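Local atomic coordinates of major pepsin inhibitor 3 (Ascaris suum, PDB entry 1F32), a protein that inhibits the aspartic protease pepsin and is secreted by the parasitic roundworm Ascaris suum. Residues F11-K16 against P64-Q69; N18-F21 against W27-L30; N84-F87 against Y92-D95; K72-V77 against T106-I111; E46-V51 against P57-P62. All blocks are in the same frame, centred on the assembly; numbering follows the deposited sequence.

Interaction 1: F11-K16 against P64-Q69; sequences FICTVK and PFCGPQ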
# COMPACT_ATOMS: atom_id res chain seq x y z
N PHE A 11 -4.38 -6.59 0.58
CA PHE A 11 -4.73 -5.62 -0.46
C PHE A 11 -4.61 -6.32 -1.80
O PHE A 11 -4.09 -7.43 -1.88
CB PHE A 11 -3.77 -4.43 -0.41
CG PHE A 11 -3.84 -3.66 0.88
CD1 PHE A 11 -4.99 -2.95 1.22
CD2 PHE A 11 -2.78 -3.68 1.78
CE1 PHE A 11 -5.08 -2.27 2.43
CE2 PHE A 11 -2.86 -3.00 2.98
CZ PHE A 11 -4.01 -2.30 3.31
N ILE A 12 -5.10 -5.69 -2.86
CA ILE A 12 -4.97 -6.32 -4.17
C ILE A 12 -3.51 -6.25 -4.57
O ILE A 12 -2.88 -5.21 -4.46
CB ILE A 12 -5.84 -5.60 -5.23
CG1 ILE A 12 -7.32 -5.80 -4.90
CG2 ILE A 12 -5.55 -6.16 -6.61
CD1 ILE A 12 -8.25 -4.93 -5.72
N CYS A 13 -2.97 -7.37 -5.03
CA CYS A 13 -1.58 -7.43 -5.44
C CYS A 13 -1.48 -7.98 -6.84
O CYS A 13 -2.18 -8.92 -7.18
CB CYS A 13 -0.80 -8.35 -4.48
SG CYS A 13 0.97 -8.47 -4.86
N THR A 14 -0.66 -7.37 -7.68
CA THR A 14 -0.44 -7.88 -9.04
C THR A 14 0.93 -7.44 -9.52
O THR A 14 1.65 -6.74 -8.80
CB THR A 14 -1.52 -7.42 -10.03
OG1 THR A 14 -1.39 -8.18 -11.24
CG2 THR A 14 -1.39 -5.94 -10.31
N VAL A 15 1.31 -7.85 -10.73
CA VAL A 15 2.62 -7.48 -11.27
C VAL A 15 2.50 -7.02 -12.73
O VAL A 15 1.78 -7.63 -13.50
CB VAL A 15 3.60 -8.67 -11.25
CG1 VAL A 15 4.99 -8.22 -11.71
CG2 VAL A 15 3.67 -9.26 -9.83
N LYS A 16 3.22 -5.96 -13.07
CA LYS A 16 3.24 -5.45 -14.45
C LYS A 16 4.67 -5.02 -14.76
O LYS A 16 5.23 -4.16 -14.08
CB LYS A 16 2.31 -4.25 -14.63
CG LYS A 16 2.29 -3.74 -16.07
CD LYS A 16 1.30 -2.59 -16.25
CE LYS A 16 1.16 -2.19 -17.72
NZ LYS A 16 0.22 -1.04 -17.90
N PRO A 64 5.15 -14.21 -1.49
CA PRO A 64 5.61 -13.33 -0.41
C PRO A 64 6.01 -11.92 -0.82
O PRO A 64 6.06 -11.03 0.03
CB PRO A 64 6.76 -14.12 0.24
CG PRO A 64 7.00 -15.30 -0.66
CD PRO A 64 5.75 -15.55 -1.41
N PHE A 65 6.27 -11.70 -2.10
CA PHE A 65 6.68 -10.38 -2.54
C PHE A 65 5.54 -9.37 -2.58
O PHE A 65 5.76 -8.20 -2.90
CB PHE A 65 7.44 -10.42 -3.87
CG PHE A 65 6.72 -11.15 -4.99
CD1 PHE A 65 5.51 -10.70 -5.50
CD2 PHE A 65 7.33 -12.27 -5.58
CE1 PHE A 65 4.91 -11.34 -6.61
CE2 PHE A 65 6.74 -12.91 -6.67
CZ PHE A 65 5.53 -12.45 -7.19
N CYS A 66 4.33 -9.83 -2.27
CA CYS A 66 3.19 -8.94 -2.18
C CYS A 66 3.24 -8.26 -0.82
O CYS A 66 2.40 -7.41 -0.50
CB CYS A 66 1.89 -9.71 -2.31
SG CYS A 66 1.58 -10.21 -4.01
N GLY A 67 4.23 -8.65 -0.01
CA GLY A 67 4.39 -8.05 1.30
C GLY A 67 3.52 -8.65 2.39
O GLY A 67 2.67 -9.50 2.12
N PRO A 68 3.71 -8.23 3.65
CA PRO A 68 2.91 -8.75 4.76
C PRO A 68 1.42 -8.61 4.46
O PRO A 68 0.94 -7.52 4.14
CB PRO A 68 3.36 -7.86 5.93
CG PRO A 68 4.79 -7.57 5.59
CD PRO A 68 4.69 -7.23 4.11
N GLN A 69 0.68 -9.71 4.55
CA GLN A 69 -0.75 -9.66 4.23
C GLN A 69 -1.60 -8.89 5.24
O GLN A 69 -2.78 -8.65 5.00
CB GLN A 69 -1.29 -11.07 4.02
CG GLN A 69 -0.65 -11.78 2.82
CD GLN A 69 -0.89 -11.05 1.50
OE1 GLN A 69 -1.99 -11.05 0.97
NE2 GLN A 69 0.16 -10.42 0.98
O HOH W 1 -3.26 -10.05 -2.05
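A disulfide bond between Cys13 and Cys66 ties the edge strand 13-16 of the three-stranded sheet to the loop that runs from helix 57-60 to strand 72-76. The two SG atoms are 2.0 Å apart, and the torsion about the S-S bond is -84°, close to the relaxed right angle. The cysteines reach the bond in different ways. In Cys13 the SG lies anti to the backbone N (chi1 -178°). In Cys66 the SG is instead anti to the carbonyl carbon, beside its own N. Both residues are buried, so the covalent link lies inside the fold.

Next to it is a looser apolar contact. The CG2 branch of Val15 meets CE1 of the Phe65 ring at 4.0 Å, and the two side chains cross at about a right angle.

At the other end a water links the segments. It donates to Phe11 O at 2.8 Å and, weakly, to Gln69 OE1. The same Gln69 amide folds back on its own loop. Its NE2 gives a hydrogen bond to Gly67 O at 2.9 Å, which helps fix the rotation of the amide.

Helix 35-52 packs against the disulfide through Phe41, which touches both cysteines and Val15. Strand 19-22 adds Val20 and Val22 against Cys13, and Val20 also meets Phe65.

Interaction 2: N18-F21 against W27-L30; sequences NQVF and WTML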
# COMPACT_ATOMS: atom_id res chain seq x y z
N ASN A 18 7.45 -6.54 -14.25
CA ASN A 18 8.29 -6.83 -13.09
C ASN A 18 7.94 -6.01 -11.85
O ASN A 18 8.47 -6.26 -10.77
CB ASN A 18 9.78 -6.58 -13.38
CG ASN A 18 10.35 -7.56 -14.39
OD1 ASN A 18 11.52 -7.46 -14.77
ND2 ASN A 18 9.53 -8.50 -14.81
N GLN A 19 7.08 -5.01 -12.02
CA GLN A 19 6.70 -4.17 -10.90
C GLN A 19 5.55 -4.75 -10.09
O GLN A 19 4.46 -4.95 -10.63
CB GLN A 19 6.28 -2.78 -11.40
CG GLN A 19 5.94 -1.80 -10.29
CD GLN A 19 7.15 -1.40 -9.48
OE1 GLN A 19 8.11 -0.84 -10.01
NE2 GLN A 19 7.12 -1.69 -8.18
N VAL A 20 5.81 -5.03 -8.82
CA VAL A 20 4.76 -5.52 -7.95
C VAL A 20 3.96 -4.32 -7.45
O VAL A 20 4.53 -3.35 -6.95
CB VAL A 20 5.31 -6.28 -6.71
CG1 VAL A 20 4.15 -6.85 -5.90
CG2 VAL A 20 6.27 -7.40 -7.15
N PHE A 21 2.65 -4.39 -7.60
CA PHE A 21 1.76 -3.33 -7.14
C PHE A 21 0.89 -3.86 -6.02
O PHE A 21 0.29 -4.94 -6.14
CB PHE A 21 0.87 -2.84 -8.28
CG PHE A 21 1.57 -1.95 -9.25
CD1 PHE A 21 1.74 -0.60 -8.98
CD2 PHE A 21 2.06 -2.47 -10.45
CE1 PHE A 21 2.38 0.24 -9.89
CE2 PHE A 21 2.70 -1.65 -11.36
CZ PHE A 21 2.86 -0.29 -11.08
N TRP A 27 5.18 -1.40 -4.82
CA TRP A 27 5.79 -1.99 -3.64
C TRP A 27 7.25 -2.43 -3.79
O TRP A 27 8.12 -2.01 -3.03
CB TRP A 27 4.93 -3.18 -3.20
CG TRP A 27 5.31 -3.76 -1.91
CD1 TRP A 27 5.85 -5.00 -1.70
CD2 TRP A 27 5.24 -3.12 -0.64
NE1 TRP A 27 6.12 -5.17 -0.36
CE2 TRP A 27 5.75 -4.03 0.31
CE3 TRP A 27 4.79 -1.86 -0.21
CZ2 TRP A 27 5.82 -3.72 1.67
CZ3 TRP A 27 4.86 -1.56 1.14
CH2 TRP A 27 5.38 -2.48 2.06
N THR A 28 7.51 -3.29 -4.77
CA THR A 28 8.85 -3.78 -5.01
C THR A 28 8.93 -4.27 -6.45
O THR A 28 7.90 -4.45 -7.11
CB THR A 28 9.20 -4.94 -4.04
OG1 THR A 28 10.62 -5.18 -4.09
CG2 THR A 28 8.50 -6.21 -4.45
N MET A 29 10.15 -4.47 -6.94
CA MET A 29 10.31 -4.93 -8.31
C MET A 29 11.04 -6.27 -8.31
O MET A 29 12.01 -6.46 -7.57
CB MET A 29 11.07 -3.89 -9.13
CG MET A 29 10.86 -3.99 -10.61
SD MET A 29 11.77 -2.70 -11.51
CE MET A 29 12.81 -3.63 -12.34
N LEU A 30 10.56 -7.19 -9.13
CA LEU A 30 11.12 -8.53 -9.22
C LEU A 30 12.36 -8.61 -10.11
O LEU A 30 12.47 -7.91 -11.12
CB LEU A 30 10.06 -9.49 -9.76
CG LEU A 30 8.74 -9.47 -8.96
CD1 LEU A 30 7.83 -10.53 -9.52
CD2 LEU A 30 9.02 -9.71 -7.48
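Backbone hydrogen bonds join Asn18-Phe21 to Trp27-Leu30 as antiparallel partners. Leu30 N donates to Asn18 O and Val20 N to Thr28 O, both at 2.8 Å. A third bond, from Trp27 N to Val20 O, is weak. Gln19 and Met29 form a non-hydrogen-bonded pair. Close to them, Met29 CA makes a C-H...O contact with Asn18 O, which thus receives both this C-H and the amide of Leu30.

Apolar contacts lie on the face that carries Val20 and Thr28. The CG2 branch of Val20 touches Leu30 CD2 at 3.6 Å, the two side chains crossing at about a right angle. That same branch also meets Thr28 CG2 at 3.7 Å. Phe65 covers Val20 and Leu30 from outside the hairpin. On the face of the sheet away from Val20, the CG atom of Gln19 lies over one face of the Phe21 ring.

Polar side-chain contacts are slight. The Gln19 chain bends at chi2 (69°), which folds its amide over toward the carbonyl of the next residue, Val20. NE2 there makes a weak hydrogen bond to Val20 O.

The Trp27 side chain leads away from strand 19-22 and makes a cation-pi contact with Lys85. Strands 19-22 and 25-29 form a beta hairpin, the second half of a three-stranded antiparallel meander that begins with strand 13-16.

Interaction 3: N84-F87 against Y92-D95; sequences NKLF and YVRD
Lys85 crosses the edge of the Tyr92 ring at a slant and lies beside Asp95. Its CB meets Tyr92 CE1 at 4.0 Å, in the plane of the ring. CG is as close to CE1 and also lies 3.7 Å from Asp95 OD1. CD still touches CE1. The extended chain takes NZ to Trp27, where it makes a cation-pi contact and probably a hydrogen bond to the backbone O; NZ does not touch the Asp95 carboxylate.

At its far end, Tyr92 OH donates a hydrogen bond to Asp95 OD1 at 2.8 Å, arriving from above the carboxylate plane. The backbone N of Arg94 sits over the centre of one ring face. The hydroxyl bond and the contacts at one face and one edge limit how the ring can turn. On the same side of the sheet, Phe87 CE2 meets Tyr92 CB at 4.0 Å.

Leu86 points to the other side. Its CD2 touches Val93 CB at 3.9 Å and lies equally near Arg94 NE. Arg94 NH1 forms a salt bridge with Asp100.

The backbones pair through Leu86 N to Arg94 O and Val93 N to Leu86 O, both 2.8 Å. Phe87 lies directly across from Tyr92, and Lys85 from Asp95. Val93 and Arg94 both stand opposite Leu86, a classic beta bulge. Strands 85-88 and 91-95 thus form a bulged beta hairpin at one edge of the five-stranded antiparallel sheet.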
# COMPACT_ATOMS: atom_id res chain seq x y z
N ASN A 84 5.60 0.02 6.01
CA ASN A 84 6.42 1.06 6.59
C ASN A 84 7.13 1.78 5.46
O ASN A 84 8.31 2.10 5.56
CB ASN A 84 7.39 0.46 7.61
CG ASN A 84 6.67 -0.19 8.78
OD1 ASN A 84 5.75 0.41 9.37
ND2 ASN A 84 7.07 -1.41 9.13
N LYS A 85 6.39 2.02 4.37
CA LYS A 85 6.95 2.69 3.20
C LYS A 85 6.09 3.90 2.82
O LYS A 85 4.87 3.85 2.90
CB LYS A 85 7.04 1.72 2.02
CG LYS A 85 7.99 0.52 2.27
CD LYS A 85 8.09 -0.38 1.03
CE LYS A 85 8.89 -1.66 1.26
NZ LYS A 85 9.10 -2.45 -0.02
N LEU A 86 6.75 4.98 2.41
CA LEU A 86 6.09 6.23 2.04
C LEU A 86 6.00 6.41 0.52
O LEU A 86 6.98 6.16 -0.19
CB LEU A 86 6.86 7.42 2.63
CG LEU A 86 6.50 8.82 2.09
CD1 LEU A 86 5.07 9.15 2.49
CD2 LEU A 86 7.47 9.88 2.65
N PHE A 87 4.82 6.83 0.06
CA PHE A 87 4.57 7.06 -1.37
C PHE A 87 3.94 8.43 -1.60
O PHE A 87 2.97 8.79 -0.93
CB PHE A 87 3.61 6.01 -1.93
CG PHE A 87 4.10 4.60 -1.78
CD1 PHE A 87 3.96 3.92 -0.56
CD2 PHE A 87 4.73 3.96 -2.84
CE1 PHE A 87 4.46 2.62 -0.42
CE2 PHE A 87 5.23 2.65 -2.70
CZ PHE A 87 5.10 1.99 -1.49
N TYR A 92 7.38 5.48 -4.70
CA TYR A 92 8.10 5.22 -3.46
C TYR A 92 9.06 6.35 -3.15
O TYR A 92 9.80 6.79 -4.04
CB TYR A 92 8.89 3.92 -3.57
CG TYR A 92 9.82 3.65 -2.40
CD1 TYR A 92 9.33 3.21 -1.16
CD2 TYR A 92 11.21 3.79 -2.55
CE1 TYR A 92 10.20 2.91 -0.11
CE2 TYR A 92 12.08 3.49 -1.50
CZ TYR A 92 11.58 3.05 -0.30
OH TYR A 92 12.45 2.73 0.72
N VAL A 93 9.06 6.82 -1.91
CA VAL A 93 9.97 7.89 -1.48
C VAL A 93 11.02 7.31 -0.55
O VAL A 93 12.22 7.44 -0.80
CB VAL A 93 9.24 9.03 -0.73
CG1 VAL A 93 10.26 10.11 -0.29
CG2 VAL A 93 8.18 9.65 -1.64
N ARG A 94 10.58 6.64 0.52
CA ARG A 94 11.52 6.05 1.48
C ARG A 94 10.82 5.16 2.49
O ARG A 94 9.59 5.06 2.51
CB ARG A 94 12.24 7.17 2.25
CG ARG A 94 11.29 8.06 3.06
CD ARG A 94 12.03 9.26 3.65
NE ARG A 94 11.11 10.34 3.99
CZ ARG A 94 10.79 10.67 5.24
NH1 ARG A 94 11.31 9.99 6.25
NH2 ARG A 94 9.94 11.66 5.47
N ASP A 95 11.62 4.51 3.34
CA ASP A 95 11.08 3.68 4.40
C ASP A 95 10.78 4.70 5.51
O ASP A 95 11.52 5.67 5.67
CB ASP A 95 12.13 2.67 4.91
CG ASP A 95 12.37 1.53 3.93
OD1 ASP A 95 11.57 1.34 2.99
OD2 ASP A 95 13.36 0.79 4.11

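Interaction 4: K72-V77 against T106-I111; sequences KMFNFV and TFREKI
Two aromatic residues of strand 72-76 meet two consecutive residues of helix 98-116, and each pair is turned differently. Phe76 and Phe107 form a T-shaped stack. The edge of Phe76 points at the face of Phe107, with ring planes at 83° and centroids 4.9 Å apart. CD1 and CE1 of Phe76 do the touching. CE1 comes within 3.5 Å of Phe107 CD1, and CD1 stands above the ring, offset toward its rim. The two side chains run antiparallel where they pass. Phe107 has CG anti to its backbone N (chi1 -178°), which lays the ring against the strand side of the helix.

Phe74 and Arg108 cross at about a right angle. CE1 of Phe74 sits over the centre of one face of the guanidinium, 3.7 Å from Arg108 CZ. The ring and guanidinium planes are 47° apart, so the two groups are neither stacked flat nor perpendicular. CZ of the ring reaches Arg108 NH1 at 3.7 Å. A bend at chi3 of the arginine brings the face of its end group to CE1 and CZ of Phe74.

Other parts of the chain complete the surroundings. Met6 of strand 5-8 touches both Phe74 and Arg108. The ring of Phe4 meets Phe107, and Gln105 accepts a hydrogen bond from Arg108 NH1.

The contact rests on dispersion and on the edge-to-face attraction of the rings. At the partly exposed end, the corner of the Phe74 ring rests on the flat face of the guanidinium, whose N-H groups remain able to serve polar partners such as Gln105.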
# COMPACT_ATOMS: atom_id res chain seq x y z
N LYS A 72 -0.58 -2.30 7.40
CA LYS A 72 -1.53 -1.20 7.45
C LYS A 72 -1.24 -0.13 6.40
O LYS A 72 -0.11 0.06 5.97
CB LYS A 72 -1.51 -0.56 8.83
CG LYS A 72 -1.87 -1.50 9.98
CD LYS A 72 -2.07 -0.71 11.27
CE LYS A 72 -2.28 -1.63 12.48
NZ LYS A 72 -1.05 -2.40 12.81
N MET A 73 -2.29 0.56 5.99
CA MET A 73 -2.14 1.63 5.02
C MET A 73 -2.82 2.85 5.61
O MET A 73 -3.86 2.74 6.27
CB MET A 73 -2.82 1.23 3.70
CG MET A 73 -2.78 2.29 2.62
SD MET A 73 -3.35 1.55 1.09
CE MET A 73 -2.96 2.81 -0.07
N PHE A 74 -2.21 4.01 5.39
CA PHE A 74 -2.75 5.28 5.86
C PHE A 74 -2.70 6.23 4.66
O PHE A 74 -1.66 6.39 4.02
CB PHE A 74 -1.89 5.84 7.00
CG PHE A 74 -1.86 4.99 8.24
CD1 PHE A 74 -2.98 4.88 9.06
CD2 PHE A 74 -0.69 4.33 8.61
CE1 PHE A 74 -2.93 4.12 10.24
CE2 PHE A 74 -0.63 3.57 9.79
CZ PHE A 74 -1.76 3.47 10.60
N ASN A 75 -3.83 6.84 4.36
CA ASN A 75 -3.92 7.75 3.23
C ASN A 75 -4.20 9.18 3.69
O ASN A 75 -5.22 9.44 4.32
CB ASN A 75 -5.01 7.26 2.30
CG ASN A 75 -4.78 5.83 1.87
OD1 ASN A 75 -3.78 5.53 1.22
ND2 ASN A 75 -5.69 4.94 2.26
N PHE A 76 -3.28 10.09 3.36
CA PHE A 76 -3.40 11.49 3.74
C PHE A 76 -3.56 12.33 2.48
O PHE A 76 -3.50 11.80 1.38
CB PHE A 76 -2.13 11.96 4.45
CG PHE A 76 -1.71 11.08 5.59
CD1 PHE A 76 -2.32 11.19 6.84
CD2 PHE A 76 -0.72 10.12 5.40
CE1 PHE A 76 -1.94 10.35 7.89
CE2 PHE A 76 -0.34 9.28 6.44
CZ PHE A 76 -0.95 9.39 7.68
N VAL A 77 -3.77 13.63 2.66
CA VAL A 77 -3.89 14.53 1.53
C VAL A 77 -2.47 14.76 1.04
O VAL A 77 -1.65 15.37 1.74
CB VAL A 77 -4.50 15.89 1.93
CG1 VAL A 77 -4.40 16.87 0.76
CG2 VAL A 77 -5.94 15.71 2.34
N THR A 106 0.58 11.56 15.53
CA THR A 106 0.14 12.92 15.86
C THR A 106 -1.04 13.25 14.96
O THR A 106 -2.01 13.83 15.40
CB THR A 106 1.25 13.97 15.62
OG1 THR A 106 2.29 13.79 16.58
CG2 THR A 106 0.68 15.40 15.76
N PHE A 107 -0.95 12.86 13.69
CA PHE A 107 -2.05 13.15 12.78
C PHE A 107 -3.30 12.39 13.18
O PHE A 107 -4.39 12.95 13.20
CB PHE A 107 -1.67 12.81 11.33
CG PHE A 107 -2.75 13.15 10.34
CD1 PHE A 107 -3.80 12.26 10.09
CD2 PHE A 107 -2.74 14.37 9.67
CE1 PHE A 107 -4.82 12.58 9.20
CE2 PHE A 107 -3.76 14.71 8.77
CZ PHE A 107 -4.80 13.81 8.54
N ARG A 108 -3.17 11.10 13.50
CA ARG A 108 -4.34 10.32 13.88
C ARG A 108 -4.98 10.92 15.13
O ARG A 108 -6.21 10.98 15.26
CB ARG A 108 -3.93 8.87 14.15
CG ARG A 108 -3.38 8.16 12.91
CD ARG A 108 -2.83 6.79 13.23
NE ARG A 108 -3.88 5.78 13.41
CZ ARG A 108 -3.65 4.55 13.86
NH1 ARG A 108 -2.42 4.18 14.18
NH2 ARG A 108 -4.65 3.69 13.96
N GLU A 109 -4.14 11.35 16.07
CA GLU A 109 -4.62 11.95 17.29
C GLU A 109 -5.31 13.28 17.00
O GLU A 109 -6.29 13.62 17.65
CB GLU A 109 -3.46 12.12 18.27
CG GLU A 109 -2.87 10.78 18.71
CD GLU A 109 -1.52 10.91 19.39
OE1 GLU A 109 -0.99 12.04 19.43
OE2 GLU A 109 -0.98 9.89 19.88
N LYS A 110 -4.80 14.02 16.01
CA LYS A 110 -5.42 15.31 15.66
C LYS A 110 -6.73 15.09 14.90
O LYS A 110 -7.69 15.85 15.07
CB LYS A 110 -4.48 16.18 14.83
CG LYS A 110 -3.43 16.87 15.67
CD LYS A 110 -2.68 17.92 14.91
CE LYS A 110 -1.76 18.68 15.85
NZ LYS A 110 -1.00 19.74 15.13
N ILE A 111 -6.77 14.06 14.07
CA ILE A 111 -7.99 13.74 13.35
C ILE A 111 -9.04 13.37 14.39
O ILE A 111 -10.20 13.76 14.29
CB ILE A 111 -7.76 12.56 12.37
CG1 ILE A 111 -7.32 13.11 11.01
CG2 ILE A 111 -9.02 11.72 12.25
CD1 ILE A 111 -8.38 13.96 10.31

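Interaction 5: E46-V51 against P57-P62; sequences EDCTNV and PTCTKP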
# COMPACT_ATOMS: atom_id res chain seq x y z
N GLU A 46 -5.26 -12.15 -13.04
CA GLU A 46 -6.17 -11.74 -14.11
C GLU A 46 -7.24 -12.81 -14.32
O GLU A 46 -8.41 -12.49 -14.50
CB GLU A 46 -5.40 -11.52 -15.42
CG GLU A 46 -5.99 -10.45 -16.37
CD GLU A 46 -6.65 -11.02 -17.65
OE1 GLU A 46 -7.85 -11.40 -17.60
OE2 GLU A 46 -5.97 -11.08 -18.70
N ASP A 47 -6.83 -14.07 -14.29
CA ASP A 47 -7.77 -15.16 -14.47
C ASP A 47 -8.77 -15.18 -13.33
O ASP A 47 -9.99 -15.24 -13.55
CB ASP A 47 -7.04 -16.51 -14.52
CG ASP A 47 -7.99 -17.67 -14.73
OD1 ASP A 47 -8.48 -17.83 -15.86
OD2 ASP A 47 -8.26 -18.41 -13.77
N CYS A 48 -8.26 -15.13 -12.10
CA CYS A 48 -9.11 -15.15 -10.92
C CYS A 48 -10.11 -14.01 -10.92
O CYS A 48 -11.30 -14.22 -10.73
CB CYS A 48 -8.27 -15.06 -9.64
SG CYS A 48 -7.34 -16.58 -9.29
N THR A 49 -9.61 -12.80 -11.14
CA THR A 49 -10.45 -11.62 -11.12
C THR A 49 -11.40 -11.46 -12.30
O THR A 49 -12.61 -11.36 -12.10
CB THR A 49 -9.60 -10.34 -11.01
OG1 THR A 49 -8.72 -10.45 -9.88
CG2 THR A 49 -10.51 -9.12 -10.82
N ASN A 50 -10.85 -11.46 -13.51
CA ASN A 50 -11.66 -11.23 -14.71
C ASN A 50 -12.46 -12.41 -15.27
O ASN A 50 -13.49 -12.21 -15.93
CB ASN A 50 -10.80 -10.67 -15.84
CG ASN A 50 -10.03 -9.42 -15.43
OD1 ASN A 50 -10.56 -8.55 -14.74
ND2 ASN A 50 -8.78 -9.32 -15.88
N VAL A 51 -12.00 -13.63 -15.02
CA VAL A 51 -12.69 -14.81 -15.55
C VAL A 51 -13.48 -15.55 -14.48
O VAL A 51 -14.67 -15.82 -14.65
CB VAL A 51 -11.69 -15.77 -16.25
CG1 VAL A 51 -12.43 -16.96 -16.88
CG2 VAL A 51 -10.93 -15.01 -17.33
N PRO A 57 -7.66 -15.29 -1.71
CA PRO A 57 -6.26 -15.70 -1.83
C PRO A 57 -6.12 -17.17 -2.25
O PRO A 57 -5.08 -17.57 -2.77
CB PRO A 57 -5.68 -15.41 -0.44
CG PRO A 57 -6.89 -15.46 0.47
CD PRO A 57 -7.95 -14.77 -0.36
N THR A 58 -7.16 -17.98 -2.04
CA THR A 58 -7.07 -19.37 -2.44
C THR A 58 -7.01 -19.46 -3.96
O THR A 58 -6.55 -20.46 -4.52
CB THR A 58 -8.23 -20.23 -1.89
OG1 THR A 58 -9.48 -19.76 -2.42
CG2 THR A 58 -8.27 -20.13 -0.38
N CYS A 59 -7.49 -18.41 -4.64
CA CYS A 59 -7.44 -18.38 -6.10
C CYS A 59 -6.18 -17.63 -6.56
O CYS A 59 -5.43 -18.13 -7.40
CB CYS A 59 -8.65 -17.66 -6.70
SG CYS A 59 -8.75 -17.82 -8.52
N THR A 60 -5.95 -16.45 -6.00
CA THR A 60 -4.80 -15.65 -6.42
C THR A 60 -3.45 -16.18 -5.93
O THR A 60 -2.44 -16.04 -6.63
CB THR A 60 -4.94 -14.15 -5.99
OG1 THR A 60 -5.03 -14.06 -4.57
CG2 THR A 60 -6.20 -13.53 -6.62
N LYS A 61 -3.43 -16.78 -4.74
CA LYS A 61 -2.18 -17.31 -4.17
C LYS A 61 -1.04 -16.28 -4.23
O LYS A 61 -0.03 -16.50 -4.90
CB LYS A 61 -1.77 -18.58 -4.91
CG LYS A 61 -2.77 -19.73 -4.73
CD LYS A 61 -2.42 -20.90 -5.61
CE LYS A 61 -3.48 -21.98 -5.53
NZ LYS A 61 -3.22 -23.04 -6.54
N PRO A 62 -1.19 -15.15 -3.51
CA PRO A 62 -0.17 -14.10 -3.49
C PRO A 62 1.18 -14.55 -2.95
O PRO A 62 1.27 -15.08 -1.84
CB PRO A 62 -0.80 -13.01 -2.62
CG PRO A 62 -1.81 -13.77 -1.78
CD PRO A 62 -2.39 -14.74 -2.76
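Segment 46-51 lies in the long helix 35-52, with a wider pi-type turn at 47-51. Opposite it, Pro57-Thr60 is a short helix that Lys61 ends with a positive phi (49°). The two backbones come nearest at Cys48 and Cys59, whose CA atoms are 6.0 Å apart.

These two residues form a disulfide. Their SG atoms are 2.0 Å apart, and the torsion about the S-S bond is -95°, near a right angle. Cys48 SG stands beside its own backbone N, anti to the carbonyl carbon (chi1 -71°). Cys59 SG is anti to its backbone N. Thr60 adds a small apolar contact, its CG2 methyl lying 4.0 Å from Cys48 CB.

On the long helix, Asn50 ND2 donates to Glu46 OE1 at 2.9 Å. The bond is nearly straight, lies in the amide plane of Asn50 and spans one helical turn.

Around the disulfide, Arg44 of helix 35-52 donates hydrogen bonds to Thr60 O and Lys61 O, a second clasp between the two helices. The disulfide thus holds the short helix 57-60 against the last turns of helix 35-52, just ahead of the loop that leads on to strand 72-76.

In the fold
Interactions 1 and 5 are the covalent contacts, each a disulfide. Interaction 5 lies inside the loop that interaction 1 closes, and Gln69 touches Pro62 between them. Interactions 2 and 3 are hairpins in different sheets, held mainly by backbone hydrogen bonds. They meet through Trp27, which contacts Lys85 and Phe87. Interactions 1 and 2 share the three-stranded sheet, where Thr14 and Phe21 pair. Interactions 3 and 4 share the five-stranded sheet, but interaction 4 relies on side chains alone. All five are partly buried. Interaction 3 has the most exposed residues, whereas the Cys13-Cys66 bond is buried at both cysteines. Interactions 4 and 5 lie farthest apart, about 31 Å between centres.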